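Long-range contacts in response regulator (Xanthomonas campestris pv. campestris, PDB 3QYY), which probably makes cyclic di-GMP from two GTP molecules as a diguanylate cyclase, its GGDEF domain holding two molecules of that product at the active site as inhibitor: residues 23-28 with 87-92; 45-50 with 143-148; 128-133 with 161-166. All coordinates share one frame; numbering follows the deposited sequence.

In the fold
Starting at the N terminus, helix 22-38 is the first element involved: contact 1 closes the loop from it to strand 85-90, which leads into the GGDEF turn. Before that loop is complete, strand 44-50 has passed, and contact 2 joins it to helix 141-157, so contacts 1 and 2 cross; they meet at the magnesium ion, shared by Asp-49 and Asp-92. Contact 3 pairs strand 128-134 with strand 162-165 around that same helix, crossing contact 2 but following contact 1 in series. All three reach one mixed sheet. Contacts 2 and 3 adjoin through strands 44-50 and 128-134, whereas contacts 1 and 3 lie about 17 Å apart, centre to centre.

Contact 1. Residues 23-28 with 87-92; sequences RGCEQA and GRWGGD. With MG (magnesium ion), chain I; C2E (9,9'-[(2R,3R,3aS,5S,7aR,9R,10R,10aS,12S,14aR)-3,5,10,12-tetrahydroxy-5,12-dioxidooctahydro-2H,7H-difuro[3,2-d:3',2'-j][1,3,7,9,2,8]tetraoxadiphosphacyclododecine-2,9-diyl]bis(2-amino-1,9-dihydro-6H-purin-6-one)), chain C.
Cys-25 and Glu-26 of helix 22-38 pack against Gly-87 and Trp-89, a buried helix-on-strand contact at an outer strand of the sheet, just ahead of the GGDEF motif (residues 90-94) that gives the domain its name. The short helix and strand segments run at 121° to each other with 7.4 Å between their axes. No hydrogen bond crosses; the fit is one of sulfur, methylene and ring. With SG anti to its own carbonyl carbon (chi1 -75°), Cys-25 lays the sulfur on the backbone of Gly-87, 3.5 Å from CA, where no side chain intervenes. Its CB meets the edge of the indole in the ring plane, 3.8 Å from Trp-89 CE3, and SG too lies beside that edge, in a sulfur-aromatic contact. Glu-26, extended beyond CG, crosses the direction of the Trp-89 side chain at about a right angle, and its CG comes obliquely to within 4.1 Å of Trp-89 CZ3. Arg-22 and Met-29, on the same helix, also touch the indole, and Tyr-145 stacks with it.

At Trp-89 and Gly-90, which both face Glu-93, the strand makes a classic beta bulge before the turn. Arg-88 steadies the turn side-on: NE and NH2 both donate to Gly-91 O, which lies close to the guanidinium plane, while NH1 forms a salt bridge with Asp-14 and NH2 also hydrogen-bonds another bound cyclic di-GMP. Asp-92 OD2 then reaches the magnesium ion. On the far edge of the indole from Cys-25, Trp-89 NE1 donates to the phosphate oxygen O1P of cyclic di-GMP, 2.8 Å away and almost straight at 169°.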
loop_
_atom_site.group_PDB
_atom_site.type_symbol
_atom_site.label_atom_id
_atom_site.label_comp_id
_atom_site.label_asym_id
_atom_site.label_seq_id
_atom_site.Cartn_x
_atom_site.Cartn_y
_atom_site.Cartn_z
ATOM N N ARG B 23 13.606 3.987 8.276
ATOM C CA ARG B 23 14.293 4.438 9.485
ATOM C C ARG B 23 14.844 5.842 9.237
ATOM O O ARG B 23 14.821 6.698 10.128
ATOM C CB ARG B 23 15.425 3.463 9.846
ATOM C CG ARG B 23 14.916 2.061 10.156
ATOM C CD ARG B 23 16.023 1.018 10.272
ATOM N NE ARG B 23 16.750 1.093 11.534
ATOM C CZ ARG B 23 17.554 0.135 11.989
ATOM N NH1 ARG B 23 18.181 0.285 13.149
ATOM N NH2 ARG B 23 17.724 -0.977 11.290
ATOM N N GLY B 24 15.332 6.069 8.021
ATOM C CA GLY B 24 15.867 7.369 7.653
ATOM C C GLY B 24 14.790 8.441 7.597
ATOM O O GLY B 24 15.030 9.584 7.989
ATOM N N CYS B 25 13.611 8.079 7.093
ATOM C CA CYS B 25 12.482 9.007 7.009
ATOM C C CYS B 25 12.120 9.483 8.410
ATOM O O CYS B 25 11.903 10.673 8.648
ATOM C CB CYS B 25 11.242 8.320 6.415
ATOM S SG CYS B 25 11.256 8.027 4.643
ATOM N N GLU B 26 12.034 8.537 9.338
ATOM C CA GLU B 26 11.671 8.872 10.707
ATOM C C GLU B 26 12.707 9.773 11.367
ATOM O O GLU B 26 12.352 10.731 12.053
ATOM C CB GLU B 26 11.453 7.591 11.516
ATOM C CG GLU B 26 10.265 6.774 11.018
ATOM C CD GLU B 26 10.061 5.481 11.788
ATOM O OE1 GLU B 26 9.104 4.739 11.468
ATOM O OE2 GLU B 26 10.855 5.203 12.709
ATOM N N GLN B 27 13.987 9.491 11.144
ATOM C CA GLN B 27 15.033 10.314 11.742
ATOM C C GLN B 27 15.119 11.676 11.060
ATOM O O GLN B 27 15.408 12.678 11.710
ATOM C CB GLN B 27 16.390 9.611 11.659
ATOM C CG GLN B 27 17.424 10.186 12.620
ATOM C CD GLN B 27 18.710 9.387 12.643
ATOM O OE1 GLN B 27 18.688 8.160 12.721
ATOM N NE2 GLN B 27 19.840 10.082 12.589
ATOM N N ALA B 28 14.870 11.709 9.752
ATOM C CA ALA B 28 14.906 12.959 8.994
ATOM C C ALA B 28 13.762 13.859 9.448
ATOM O O ALA B 28 13.936 15.069 9.611
ATOM C CB ALA B 28 14.793 12.679 7.492
ATOM N N GLY B 87 12.799 10.339 1.138
ATOM C CA GLY B 87 12.901 9.008 1.695
ATOM C C GLY B 87 11.830 8.101 1.133
ATOM O O GLY B 87 10.811 8.566 0.622
ATOM N N ARG B 88 12.068 6.799 1.224
ATOM C CA ARG B 88 11.119 5.810 0.744
ATOM C C ARG B 88 10.476 5.177 1.977
ATOM O O ARG B 88 11.140 4.483 2.749
ATOM C CB ARG B 88 11.848 4.746 -0.083
ATOM C CG ARG B 88 10.930 3.767 -0.799
ATOM C CD ARG B 88 11.726 2.738 -1.592
ATOM N NE ARG B 88 10.846 1.778 -2.251
ATOM C CZ ARG B 88 11.260 0.694 -2.897
ATOM N NH1 ARG B 88 12.556 0.420 -2.982
ATOM N NH2 ARG B 88 10.371 -0.120 -3.454
ATOM N N TRP B 89 9.190 5.444 2.176
ATOM C CA TRP B 89 8.476 4.891 3.320
ATOM C C TRP B 89 8.440 3.374 3.146
ATOM O O TRP B 89 8.575 2.608 4.107
ATOM C CB TRP B 89 7.050 5.455 3.353
ATOM C CG TRP B 89 6.349 5.303 4.668
ATOM C CD1 TRP B 89 5.181 4.632 4.901
ATOM C CD2 TRP B 89 6.725 5.900 5.917
ATOM N NE1 TRP B 89 4.801 4.782 6.215
ATOM C CE2 TRP B 89 5.729 5.556 6.860
ATOM C CE3 TRP B 89 7.805 6.697 6.329
ATOM C CZ2 TRP B 89 5.779 5.983 8.195
ATOM C CZ3 TRP B 89 7.854 7.122 7.659
ATOM C CH2 TRP B 89 6.845 6.762 8.574
ATOM N N GLY B 90 8.272 2.958 1.894
ATOM C CA GLY B 90 8.217 1.549 1.555
ATOM C C GLY B 90 7.367 1.378 0.308
ATOM O O GLY B 90 6.503 2.208 0.043
ATOM N N GLY B 91 7.608 0.324 -0.464
ATOM C CA GLY B 91 6.825 0.109 -1.675
ATOM C C GLY B 91 6.954 1.281 -2.635
ATOM O O GLY B 91 8.067 1.671 -2.986
ATOM N N ASP B 92 5.828 1.842 -3.072
ATOM C CA ASP B 92 5.877 2.987 -3.979
ATOM C C ASP B 92 5.473 4.279 -3.262
ATOM O O ASP B 92 4.990 5.227 -3.884
ATOM C CB ASP B 92 4.977 2.747 -5.196
ATOM C CG ASP B 92 3.507 2.625 -4.836
ATOM O OD1 ASP B 92 2.696 2.460 -5.768
ATOM O OD2 ASP B 92 3.157 2.693 -3.638
HETATM MG MG MG I . 1.314 2.821 -2.740
HETATM P P1 C2E C . 2.245 2.306 6.931
HETATM O O2P C2E C . 3.172 1.481 7.782
HETATM O O1P C2E C . 2.369 3.795 7.084
HETATM O "O5'" C2E C . 2.455 2.006 5.393
HETATM C "C5'" C2E C . 1.662 2.703 4.410
HETATM C "C4'" C2E C . 2.085 2.163 3.048
HETATM O "O4'" C2E C . 3.467 2.266 2.752
HETATM C "C3'" C2E C . 1.747 0.682 2.896
HETATM O "O3'" C2E C . 0.378 0.507 2.526
HETATM C "C2'" C2E C . 2.748 0.258 1.869
HETATM O "O2'" C2E C . 2.166 0.443 0.568
HETATM C "C1'" C2E C . 3.976 1.138 2.043
HETATM N N9 C2E C . 4.995 0.446 2.875
HETATM C C8 C2E C . 5.382 0.782 4.124
HETATM N N7 C2E C . 6.341 -0.046 4.587
HETATM C C5 C2E C . 6.593 -0.930 3.628
HETATM C C6 C2E C . 7.512 -2.084 3.456
HETATM O O6 C2E C . 8.304 -2.408 4.376
HETATM N N1 C2E C . 7.482 -2.771 2.285
HETATM C C2 C2E C . 6.640 -2.438 1.270
HETATM N N2 C2E C . 6.661 -3.161 0.133
HETATM N N3 C2E C . 5.758 -1.380 1.364
HETATM C C4 C2E C . 5.699 -0.612 2.498
HETATM P P11 C2E C . -0.280 -0.834 3.125
HETATM O O21 C2E C . 0.525 -2.027 2.727
HETATM O O11 C2E C . -1.664 -0.845 2.575
HETATM O O5A C2E C . -0.346 -0.739 4.697
HETATM C C5A C2E C . -1.093 0.330 5.278
HETATM C C4A C2E C . -1.004 0.266 6.772
HETATM O O4A C2E C . -1.384 -1.019 7.337
HETATM C C3A C2E C . 0.393 0.547 7.322
HETATM O O3A C2E C . 0.710 1.953 7.338
HETATM C C2A C2E C . 0.290 -0.066 8.685
HETATM O O2A C2E C . -0.237 0.916 9.594
HETATM C C1A C2E C . -0.643 -1.257 8.540
HETATM N N91 C2E C . 0.135 -2.516 8.511
HETATM C C81 C2E C . 0.674 -3.155 7.443
HETATM N N71 C2E C . 1.317 -4.284 7.826
HETATM C C51 C2E C . 1.195 -4.380 9.161
HETATM C C61 C2E C . 1.629 -5.322 10.230
HETATM O O61 C2E C . 2.290 -6.343 9.971
HETATM N N11 C2E C . 1.285 -5.044 11.518
HETATM C C21 C2E C . 0.557 -3.936 11.861
HETATM N N21 C2E C . 0.249 -3.719 13.164
HETATM N N31 C2E C . 0.130 -3.038 10.925
HETATM C C41 C2E C . 0.417 -3.211 9.591
HETATM O O HOH W 1 0.393 2.859 -4.741
HETATM O O HOH W 2 -0.775 2.800 -1.937
HETATM O O HOH W 3 1.977 2.939 -0.819
#

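Contact 2. Residues 45-50 with 143-148; sequences LFVLDM and ELYRRA. With MG (magnesium ion), chain I.
Leu-45 and Val-47 of strand 44-50 meet Leu-144, Tyr-145 and Ala-148 of helix 141-157. Ala-148 points its CB at the strand and takes Val-47 CG2 at 3.7 Å; Ala-148 CB also lies 3.8 Å from Leu-45 O. In Leu-45, chi1 (176°) sets CG anti to the backbone N, and chi2 (69°) then places the delta branches, Leu-45 CD2 coming 3.7 Å from Tyr-145 CA. Nearer the strand backbone, Leu-45 CB touches Leu-144 CD2 at 3.9 Å. Val-47 CG2 also comes obliquely to the phenol ring, 4.3 Å from Tyr-145 CE2.

Around this first shell, strand 44-50 is held between strands 93-98 and 128-134, and Leu-95 and Ala-133 flank the apolar patch. On the helix, Arg-147 NE reaches back one turn to Glu-143 OE2 in a salt bridge, on the oxygen's anti lone pair. Tyr-145 OH hydrogen-bonds Lys-54 of the second subunit. Farther along the strand, Asp-49 OD2 binds the magnesium ion at 2.0 Å, while OD1 accepts from a metal-bound water and pairs with Lys-156, from the far end of the same helix.

With no hydrogen bond across it, the contact depends on the fit of methyls and ring; the polar chemistry sits at its margins, where the strand carries a metal ligand and the helix a side chain lining the cyclic di-GMP pocket.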
loop_
_atom_site.group_PDB
_atom_site.type_symbol
_atom_site.label_atom_id
_atom_site.label_comp_id
_atom_site.label_asym_id
_atom_site.label_seq_id
_atom_site.Cartn_x
_atom_site.Cartn_y
_atom_site.Cartn_z
ATOM N N LEU B 45 6.498 19.094 4.901
ATOM C CA LEU B 45 6.583 17.647 4.711
ATOM C C LEU B 45 5.566 17.195 3.678
ATOM O O LEU B 45 4.399 17.592 3.735
ATOM C CB LEU B 45 6.313 16.915 6.031
ATOM C CG LEU B 45 6.269 15.383 5.946
ATOM C CD1 LEU B 45 7.673 14.851 5.648
ATOM C CD2 LEU B 45 5.735 14.802 7.254
ATOM N N PHE B 46 6.013 16.371 2.733
ATOM C CA PHE B 46 5.139 15.835 1.697
ATOM C C PHE B 46 5.096 14.313 1.787
ATOM O O PHE B 46 6.117 13.669 2.032
ATOM C CB PHE B 46 5.639 16.178 0.290
ATOM C CG PHE B 46 5.694 17.647 -0.007
ATOM C CD1 PHE B 46 6.831 18.388 0.294
ATOM C CD2 PHE B 46 4.617 18.284 -0.616
ATOM C CE1 PHE B 46 6.899 19.747 -0.012
ATOM C CE2 PHE B 46 4.672 19.646 -0.926
ATOM C CZ PHE B 46 5.817 20.376 -0.623
ATOM N N VAL B 47 3.910 13.747 1.592
ATOM C CA VAL B 47 3.742 12.297 1.578
ATOM C C VAL B 47 3.242 12.006 0.171
ATOM O O VAL B 47 2.227 12.568 -0.254
ATOM C CB VAL B 47 2.696 11.813 2.611
ATOM C CG1 VAL B 47 2.329 10.341 2.337
ATOM C CG2 VAL B 47 3.260 11.945 4.019
ATOM N N LEU B 48 3.959 11.147 -0.553
ATOM C CA LEU B 48 3.591 10.808 -1.923
ATOM C C LEU B 48 3.331 9.316 -2.112
ATOM O O LEU B 48 4.008 8.478 -1.523
ATOM C CB LEU B 48 4.709 11.222 -2.885
ATOM C CG LEU B 48 5.427 12.556 -2.652
ATOM C CD1 LEU B 48 6.433 12.773 -3.771
ATOM C CD2 LEU B 48 4.437 13.693 -2.612
ATOM N N ASP B 49 2.352 8.995 -2.950
ATOM C CA ASP B 49 2.023 7.602 -3.246
ATOM C C ASP B 49 1.742 7.514 -4.742
ATOM O O ASP B 49 0.910 8.256 -5.267
ATOM C CB ASP B 49 0.785 7.157 -2.458
ATOM C CG ASP B 49 0.465 5.684 -2.658
ATOM O OD1 ASP B 49 -0.732 5.345 -2.772
ATOM O OD2 ASP B 49 1.411 4.866 -2.686
ATOM N N MET B 50 2.444 6.620 -5.433
ATOM C CA MET B 50 2.246 6.465 -6.866
ATOM C C MET B 50 0.866 5.885 -7.168
ATOM O O MET B 50 0.309 5.126 -6.369
ATOM C CB MET B 50 3.333 5.568 -7.468
ATOM C CG MET B 50 4.725 6.185 -7.438
ATOM S SD MET B 50 5.870 5.318 -8.522
ATOM C CE MET B 50 5.373 5.975 -10.126
ATOM N N GLU B 143 2.606 14.289 14.520
ATOM C CA GLU B 143 1.417 15.050 14.148
ATOM C C GLU B 143 1.566 15.614 12.739
ATOM O O GLU B 143 0.621 15.590 11.955
ATOM C CB GLU B 143 1.193 16.188 15.147
ATOM C CG GLU B 143 0.061 17.149 14.803
ATOM C CD GLU B 143 -1.288 16.464 14.660
ATOM O OE1 GLU B 143 -1.465 15.361 15.220
ATOM O OE2 GLU B 143 -2.178 17.039 13.998
ATOM N N LEU B 144 2.754 16.122 12.422
ATOM C CA LEU B 144 3.014 16.675 11.093
ATOM C C LEU B 144 2.811 15.570 10.059
ATOM O O LEU B 144 2.201 15.787 9.011
ATOM C CB LEU B 144 4.447 17.215 11.004
ATOM C CG LEU B 144 4.840 17.877 9.679
ATOM C CD1 LEU B 144 4.000 19.129 9.460
ATOM C CD2 LEU B 144 6.324 18.236 9.700
ATOM N N TYR B 145 3.323 14.380 10.365
ATOM C CA TYR B 145 3.184 13.241 9.466
ATOM C C TYR B 145 1.708 12.893 9.265
ATOM O O TYR B 145 1.255 12.676 8.137
ATOM C CB TYR B 145 3.943 12.025 10.016
ATOM C CG TYR B 145 3.637 10.742 9.269
ATOM C CD1 TYR B 145 2.627 9.881 9.707
ATOM C CD2 TYR B 145 4.308 10.424 8.091
ATOM C CE1 TYR B 145 2.289 8.736 8.981
ATOM C CE2 TYR B 145 3.980 9.284 7.359
ATOM C CZ TYR B 145 2.967 8.447 7.809
ATOM O OH TYR B 145 2.612 7.342 7.066
ATOM N N ARG B 146 0.956 12.851 10.359
ATOM C CA ARG B 146 -0.463 12.528 10.285
ATOM C C ARG B 146 -1.204 13.504 9.382
ATOM O O ARG B 146 -2.072 13.103 8.614
ATOM C CB ARG B 146 -1.090 12.534 11.682
ATOM C CG ARG B 146 -0.515 11.475 12.607
ATOM C CD ARG B 146 -1.283 11.377 13.916
ATOM N NE ARG B 146 -0.714 10.351 14.783
ATOM C CZ ARG B 146 -1.209 10.007 15.967
ATOM N NH1 ARG B 146 -2.294 10.608 16.437
ATOM N NH2 ARG B 146 -0.615 9.061 16.683
ATOM N N ARG B 147 -0.859 14.786 9.470
ATOM C CA ARG B 147 -1.512 15.795 8.642
ATOM C C ARG B 147 -1.195 15.610 7.161
ATOM O O ARG B 147 -2.090 15.644 6.316
ATOM C CB ARG B 147 -1.097 17.201 9.090
ATOM C CG ARG B 147 -1.656 17.600 10.448
ATOM C CD ARG B 147 -1.224 19.006 10.829
ATOM N NE ARG B 147 -1.793 19.422 12.108
ATOM C CZ ARG B 147 -1.596 20.615 12.659
ATOM N NH1 ARG B 147 -0.843 21.516 12.042
ATOM N NH2 ARG B 147 -2.149 20.906 13.829
ATOM N N ALA B 148 0.081 15.414 6.849
ATOM C CA ALA B 148 0.506 15.218 5.466
ATOM C C ALA B 148 -0.076 13.925 4.900
ATOM O O ALA B 148 -0.519 13.881 3.754
ATOM C CB ALA B 148 2.027 15.177 5.393
HETATM MG MG MG I . 1.314 2.821 -2.740
HETATM O O HOH W 2 -0.775 2.800 -1.937
HETATM O O HOH W 1 0.393 2.859 -4.741
HETATM O O HOH W 3 1.977 2.939 -0.819
#

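Contact 3. Residues 128-133 with 161-166; sequences VSAGSA and RRLVRD
Strands 128-134 and 162-165 pair in parallel, Ala-130 beside Leu-163, Gly-131 beside Val-164 and Ser-132 beside Arg-165, as the two strands of a beta-alpha-beta unit whose connection is helix 141-157. The axes of the short segments make an angle of 22°. Strand 128-134 supplies both donors and acceptors: Ala-130 N donates to Arg-162 O at 2.9 Å, and Ala-130 O accepts from Val-164 N at the same 2.9 Å. Two residues on, Ser-132 N donates to Val-164 O (3.0 Å) and Ser-132 O takes Asp-166 N (2.8 Å). The start is looser, with Arg-162 N making only a weak, bent bond to Val-128 O.

Side chains fill in around this backbone. Leu-163 has CG anti to its backbone N (chi1 164°), and chi2 brings CD1 to the neighbouring strand, 3.7 Å from Ala-130 CB, with Ser-132 CB also close to it. Ser-132 OG lies 3.5 Å from Arg-165 CB. Ser-129 OG hydrogen-bonds Asp-51, whose carboxylate also accepts from Arg-161 N, tying the start of both segments to one group.

Strand 162-165 is outermost within this chain, and strand 128-134 has strand 44-50 on its other side. Leu-163 faces helix 102-116, touching Thr-106, Leu-109 and Asn-110, whereas Val-164, on the reverse of the sheet, packs on Ala-155 of helix 141-157.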
loop_
_atom_site.group_PDB
_atom_site.type_symbol
_atom_site.label_atom_id
_atom_site.label_comp_id
_atom_site.label_asym_id
_atom_site.label_seq_id
_atom_site.Cartn_x
_atom_site.Cartn_y
_atom_site.Cartn_z
ATOM N N VAL B 128 1.084 10.608 -9.605
ATOM C CA VAL B 128 1.288 10.623 -8.162
ATOM C C VAL B 128 0.248 11.392 -7.353
ATOM O O VAL B 128 -0.209 12.462 -7.762
ATOM C CB VAL B 128 2.677 11.229 -7.833
ATOM C CG1 VAL B 128 2.898 11.275 -6.322
ATOM C CG2 VAL B 128 3.766 10.422 -8.517
ATOM N N SER B 129 -0.110 10.831 -6.199
ATOM C CA SER B 129 -1.045 11.460 -5.274
ATOM C C SER B 129 -0.168 12.020 -4.160
ATOM O O SER B 129 0.645 11.294 -3.585
ATOM C CB SER B 129 -2.019 10.430 -4.696
ATOM O OG SER B 129 -2.954 10.009 -5.672
ATOM N N ALA B 130 -0.324 13.304 -3.853
ATOM C CA ALA B 130 0.498 13.924 -2.823
ATOM C C ALA B 130 -0.270 14.744 -1.797
ATOM O O ALA B 130 -1.321 15.319 -2.097
ATOM C CB ALA B 130 1.564 14.797 -3.481
ATOM N N GLY B 131 0.277 14.788 -0.586
ATOM C CA GLY B 131 -0.316 15.550 0.499
ATOM C C GLY B 131 0.779 16.304 1.237
ATOM O O GLY B 131 1.882 15.778 1.430
ATOM N N SER B 132 0.496 17.533 1.653
ATOM C CA SER B 132 1.496 18.325 2.362
ATOM C C SER B 132 1.003 18.881 3.695
ATOM O O SER B 132 -0.202 19.012 3.928
ATOM C CB SER B 132 1.968 19.488 1.479
ATOM O OG SER B 132 0.907 20.391 1.204
ATOM N N ALA B 133 1.956 19.197 4.565
ATOM C CA ALA B 133 1.676 19.777 5.874
ATOM C C ALA B 133 2.865 20.671 6.229
ATOM O O ALA B 133 4.013 20.336 5.930
ATOM C CB ALA B 133 1.503 18.681 6.923
ATOM N N ARG B 161 -3.128 12.072 -9.054
ATOM C CA ARG B 161 -2.410 13.009 -9.916
ATOM C C ARG B 161 -2.600 14.450 -9.460
ATOM O O ARG B 161 -2.853 15.339 -10.271
ATOM C CB ARG B 161 -2.875 12.869 -11.370
ATOM C CG ARG B 161 -2.722 11.472 -11.945
ATOM C CD ARG B 161 -2.562 11.516 -13.458
ATOM N NE ARG B 161 -3.658 12.216 -14.120
ATOM C CZ ARG B 161 -3.679 12.505 -15.418
ATOM N NH1 ARG B 161 -4.718 13.145 -15.939
ATOM N NH2 ARG B 161 -2.662 12.159 -16.196
ATOM N N ARG B 162 -2.471 14.679 -8.156
ATOM C CA ARG B 162 -2.643 16.013 -7.600
ATOM C C ARG B 162 -2.068 16.119 -6.195
ATOM O O ARG B 162 -1.771 15.110 -5.552
ATOM C CB ARG B 162 -4.129 16.369 -7.560
ATOM C CG ARG B 162 -4.953 15.409 -6.719
ATOM C CD ARG B 162 -6.442 15.667 -6.869
ATOM N NE ARG B 162 -6.838 16.964 -6.331
ATOM C CZ ARG B 162 -8.083 17.428 -6.346
ATOM N NH1 ARG B 162 -8.358 18.621 -5.833
ATOM N NH2 ARG B 162 -9.057 16.698 -6.877
ATOM N N LEU B 163 -1.921 17.354 -5.729
ATOM C CA LEU B 163 -1.401 17.634 -4.397
ATOM C C LEU B 163 -2.461 18.337 -3.562
ATOM O O LEU B 163 -3.014 19.353 -3.981
ATOM C CB LEU B 163 -0.162 18.531 -4.479
ATOM C CG LEU B 163 0.256 19.218 -3.171
ATOM C CD1 LEU B 163 0.782 18.191 -2.178
ATOM C CD2 LEU B 163 1.319 20.265 -3.461
ATOM N N VAL B 164 -2.745 17.789 -2.387
ATOM C CA VAL B 164 -3.711 18.382 -1.468
ATOM C C VAL B 164 -2.948 18.811 -0.219
ATOM O O VAL B 164 -2.109 18.061 0.283
ATOM C CB VAL B 164 -4.806 17.370 -1.067
ATOM C CG1 VAL B 164 -5.656 17.942 0.059
ATOM C CG2 VAL B 164 -5.675 17.046 -2.272
ATOM N N ARG B 165 -3.229 20.013 0.277
ATOM C CA ARG B 165 -2.546 20.527 1.467
ATOM C C ARG B 165 -3.389 20.376 2.728
ATOM O O ARG B 165 -4.618 20.452 2.677
ATOM C CB ARG B 165 -2.189 22.008 1.284
ATOM C CG ARG B 165 -3.400 22.915 1.116
ATOM C CD ARG B 165 -3.059 24.396 1.269
ATOM N NE ARG B 165 -2.076 24.868 0.297
ATOM C CZ ARG B 165 -1.789 26.151 0.096
ATOM N NH1 ARG B 165 -2.413 27.088 0.797
ATOM N NH2 ARG B 165 -0.876 26.503 -0.799
ATOM N N ASP B 166 -2.722 20.172 3.861
ATOM C CA ASP B 166 -3.407 20.022 5.140
ATOM C C ASP B 166 -4.089 21.331 5.526
ATOM O O ASP B 166 -3.605 22.393 5.079
ATOM C CB ASP B 166 -2.401 19.630 6.226
ATOM C CG ASP B 166 -2.986 19.717 7.627
ATOM O OD1 ASP B 166 -3.990 19.031 7.902
ATOM O OD2 ASP B 166 -2.434 20.470 8.457
#